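Local coordinates for protein alpha-galactosidase (Lactobacillus brevis, PDB 3MI6) that probably hydrolyses terminal, non-reducing alpha-D-galactose residues in alpha-D-galactosides, as a member of glycosyl hydrolase family 36, at residues 466-471 with 517-522. Sequence-based numbering, arbitrary orientation.
Sequences QMIESA and QAYPNV
I468 lies over one face of the Y519 ring, its CD1 above that face and its CG2 above the ring's rim, 3.7 Å from Y519 CD1. The contact belongs to the (beta/alpha)8 barrel of the melibiase domain: helices 454-471 and 500-518 are neighbours on its outer wall, and Y519 is the first residue past the second of them, opening a type I turn through V522 that leads into strand 523-526. A branched aliphatic suits position 468 because both arms cover the same ring face while CG2 also reaches V522. With I468 CG2 anti to the backbone N (chi1 -68° for CG1), that methyl meets CG2 of V522 at 4.0 Å, and both I468 and V522 are buried. On the same helix, M467 (a selenomethionine) packs on L411 and F413 of strand 408-413. The tyrosine ring spans from this buried side to the more open one, where E469 is exposed. An alanine at Y519 would remove the ring and would probably leave the I468 methyls and E469 CG without their main partner across this contact. A weak hydrogen bond from Y519 OH to E469 OE2, 3.3 Å, is doubtful, because the position of the hydroxyl is uncertain. E469 extends beyond CG, its carboxylate turned 73° from the ring plane, and its CG sits at the ring edge, near the ring plane, 3.5 Å from Y519 CE1.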
ATOM      1  N   GLN D 466      52.091   2.007  27.137  1.00 49.13           N
ATOM      2  CA  GLN D 466      53.388   1.355  27.104  1.00 51.17           C
ATOM      3  C   GLN D 466      53.626   0.736  25.740  1.00 55.20           C
ATOM      4  O   GLN D 466      54.765   0.643  25.284  1.00 55.97           O
ATOM      5  CB  GLN D 466      53.502   0.292  28.196  1.00 52.77           C
ATOM      6  CG  GLN D 466      53.599   0.870  29.592  1.00 56.70           C
ATOM      7  CD  GLN D 466      53.880  -0.179  30.646  1.00 63.72           C
ATOM      8  OE1 GLN D 466      53.769  -1.384  30.394  1.00 62.36           O
ATOM      9  NE2 GLN D 466      54.242   0.276  31.842  1.00 66.25           N
HETATM   10  N   MSE D 467      52.539   0.328  25.089  1.00 56.38           N
HETATM   11  CA  MSE D 467      52.614  -0.322  23.787  1.00 54.94           C
HETATM   12  C   MSE D 467      52.705   0.685  22.634  1.00 56.84           C
HETATM   13  O   MSE D 467      53.348   0.426  21.610  1.00 55.44           O
HETATM   14  CB  MSE D 467      51.419  -1.248  23.595  1.00 55.51           C
HETATM   15  CG  MSE D 467      51.589  -2.235  22.449  1.00 64.64           C
HETATM   16 SE   MSE D 467      53.048  -3.523  22.705  1.00 87.63          SE
HETATM   17  CE  MSE D 467      52.639  -4.047  24.544  1.00 62.45           C
ATOM     18  N   ILE D 468      52.057   1.833  22.819  1.00 55.86           N
ATOM     19  CA  ILE D 468      52.109   2.926  21.858  1.00 51.69           C
ATOM     20  C   ILE D 468      53.492   3.551  21.840  1.00 55.44           C
ATOM     21  O   ILE D 468      53.999   3.895  20.772  1.00 57.19           O
ATOM     22  CB  ILE D 468      51.093   4.018  22.200  1.00 49.96           C
ATOM     23  CG1 ILE D 468      49.668   3.506  22.005  1.00 49.21           C
ATOM     24  CG2 ILE D 468      51.319   5.240  21.351  1.00 50.10           C
ATOM     25  CD1 ILE D 468      48.614   4.429  22.591  1.00 48.15           C
ATOM     26  N   GLU D 469      54.099   3.694  23.020  1.00 56.80           N
ATOM     27  CA  GLU D 469      55.457   4.241  23.137  1.00 55.99           C
ATOM     28  C   GLU D 469      56.507   3.240  22.664  1.00 55.26           C
ATOM     29  O   GLU D 469      57.441   3.584  21.945  1.00 53.09           O
ATOM     30  CB  GLU D 469      55.763   4.671  24.577  1.00 55.72           C
ATOM     31  CG  GLU D 469      55.074   5.965  25.030  1.00 58.63           C
ATOM     32  CD  GLU D 469      55.747   6.600  26.244  1.00 65.79           C
ATOM     33  OE1 GLU D 469      56.759   6.041  26.732  1.00 66.92           O
ATOM     34  OE2 GLU D 469      55.269   7.662  26.706  1.00 62.48           O
ATOM     35  N   SER D 470      56.330   1.994  23.076  1.00 54.21           N
ATOM     36  CA  SER D 470      57.276   0.941  22.769  1.00 55.19           C
ATOM     37  C   SER D 470      57.327   0.663  21.269  1.00 59.88           C
ATOM     38  O   SER D 470      58.405   0.542  20.683  1.00 62.22           O
ATOM     39  CB  SER D 470      56.908  -0.318  23.562  1.00 58.48           C
ATOM     40  OG  SER D 470      57.646  -1.451  23.146  1.00 64.61           O
ATOM     41  N   ALA D 471      56.157   0.586  20.644  1.00 60.09           N
ATOM     42  CA  ALA D 471      56.068   0.194  19.240  1.00 61.18           C
ATOM     43  C   ALA D 471      55.732   1.354  18.274  1.00 60.21           C
ATOM     44  O   ALA D 471      55.516   1.142  17.067  1.00 57.21           O
ATOM     45  CB  ALA D 471      55.079  -0.952  19.090  1.00 62.07           C
ATOM     46  N   GLN D 517      44.334  12.099  24.513  1.00 43.33           N
ATOM     47  CA  GLN D 517      44.996  13.324  24.957  1.00 47.49           C
ATOM     48  C   GLN D 517      46.512  13.139  25.067  1.00 47.04           C
ATOM     49  O   GLN D 517      47.276  14.049  24.750  1.00 48.80           O
ATOM     50  CB  GLN D 517      44.399  13.836  26.266  1.00 46.19           C
ATOM     51  CG  GLN D 517      42.902  13.900  26.220  1.00 49.21           C
ATOM     52  CD  GLN D 517      42.330  15.001  27.078  1.00 64.79           C
ATOM     53  OE1 GLN D 517      41.538  14.743  28.002  1.00 56.23           O
ATOM     54  NE2 GLN D 517      42.718  16.248  26.776  1.00 67.35           N
ATOM     55  N   ALA D 518      46.945  11.953  25.480  1.00 45.41           N
ATOM     56  CA  ALA D 518      48.365  11.701  25.703  1.00 44.98           C
ATOM     57  C   ALA D 518      49.123  11.344  24.443  1.00 45.38           C
ATOM     58  O   ALA D 518      50.325  11.555  24.375  1.00 47.09           O
ATOM     59  CB  ALA D 518      48.554  10.623  26.742  1.00 44.34           C
ATOM     60  N   TYR D 519      48.426  10.796  23.452  1.00 47.06           N
ATOM     61  CA  TYR D 519      49.056  10.397  22.187  1.00 46.80           C
ATOM     62  C   TYR D 519      48.173  10.763  20.999  1.00 45.64           C
ATOM     63  O   TYR D 519      47.694   9.883  20.289  1.00 45.36           O
ATOM     64  CB  TYR D 519      49.332   8.885  22.173  1.00 48.35           C
ATOM     65  CG  TYR D 519      50.060   8.353  23.403  1.00 51.46           C
ATOM     66  CD1 TYR D 519      51.448   8.256  23.431  1.00 48.67           C
ATOM     67  CD2 TYR D 519      49.356   7.941  24.529  1.00 48.27           C
ATOM     68  CE1 TYR D 519      52.110   7.774  24.543  1.00 51.20           C
ATOM     69  CE2 TYR D 519      50.009   7.459  25.639  1.00 51.81           C
ATOM     70  CZ  TYR D 519      51.387   7.374  25.646  1.00 53.28           C
ATOM     71  OH  TYR D 519      52.032   6.889  26.763  1.00 52.98           O
ATOM     72  N   PRO D 520      47.957  12.070  20.784  1.00 47.35           N
ATOM     73  CA  PRO D 520      46.967  12.568  19.816  1.00 47.26           C
ATOM     74  C   PRO D 520      47.238  12.242  18.340  1.00 45.43           C
ATOM     75  O   PRO D 520      46.384  12.539  17.519  1.00 48.17           O
ATOM     76  CB  PRO D 520      46.995  14.088  20.028  1.00 46.59           C
ATOM     77  CG  PRO D 520      48.303  14.362  20.691  1.00 47.22           C
ATOM     78  CD  PRO D 520      48.576  13.164  21.548  1.00 46.07           C
ATOM     79  N   ASN D 521      48.374  11.646  18.004  1.00 46.16           N
ATOM     80  CA  ASN D 521      48.677  11.337  16.601  1.00 45.80           C
ATOM     81  C   ASN D 521      48.265   9.923  16.240  1.00 44.76           C
ATOM     82  O   ASN D 521      48.516   9.437  15.129  1.00 44.88           O
ATOM     83  CB  ASN D 521      50.167  11.530  16.310  1.00 45.10           C
ATOM     84  CG  ASN D 521      50.603  12.970  16.473  1.00 50.49           C
ATOM     85  OD1 ASN D 521      49.789  13.900  16.358  1.00 48.33           O
ATOM     86  ND2 ASN D 521      51.889  13.167  16.748  1.00 49.40           N
ATOM     87  N   VAL D 522      47.644   9.261  17.200  1.00 42.63           N
ATOM     88  CA  VAL D 522      47.227   7.900  17.013  1.00 42.33           C
ATOM     89  C   VAL D 522      45.801   7.924  16.506  1.00 42.58           C
ATOM     90  O   VAL D 522      44.910   8.504  17.125  1.00 41.36           O
ATOM     91  CB  VAL D 522      47.315   7.106  18.323  1.00 43.61           C
ATOM     92  CG1 VAL D 522      46.553   5.788  18.208  1.00 43.22           C
ATOM     93  CG2 VAL D 522      48.769   6.874  18.708  1.00 44.52           C
TER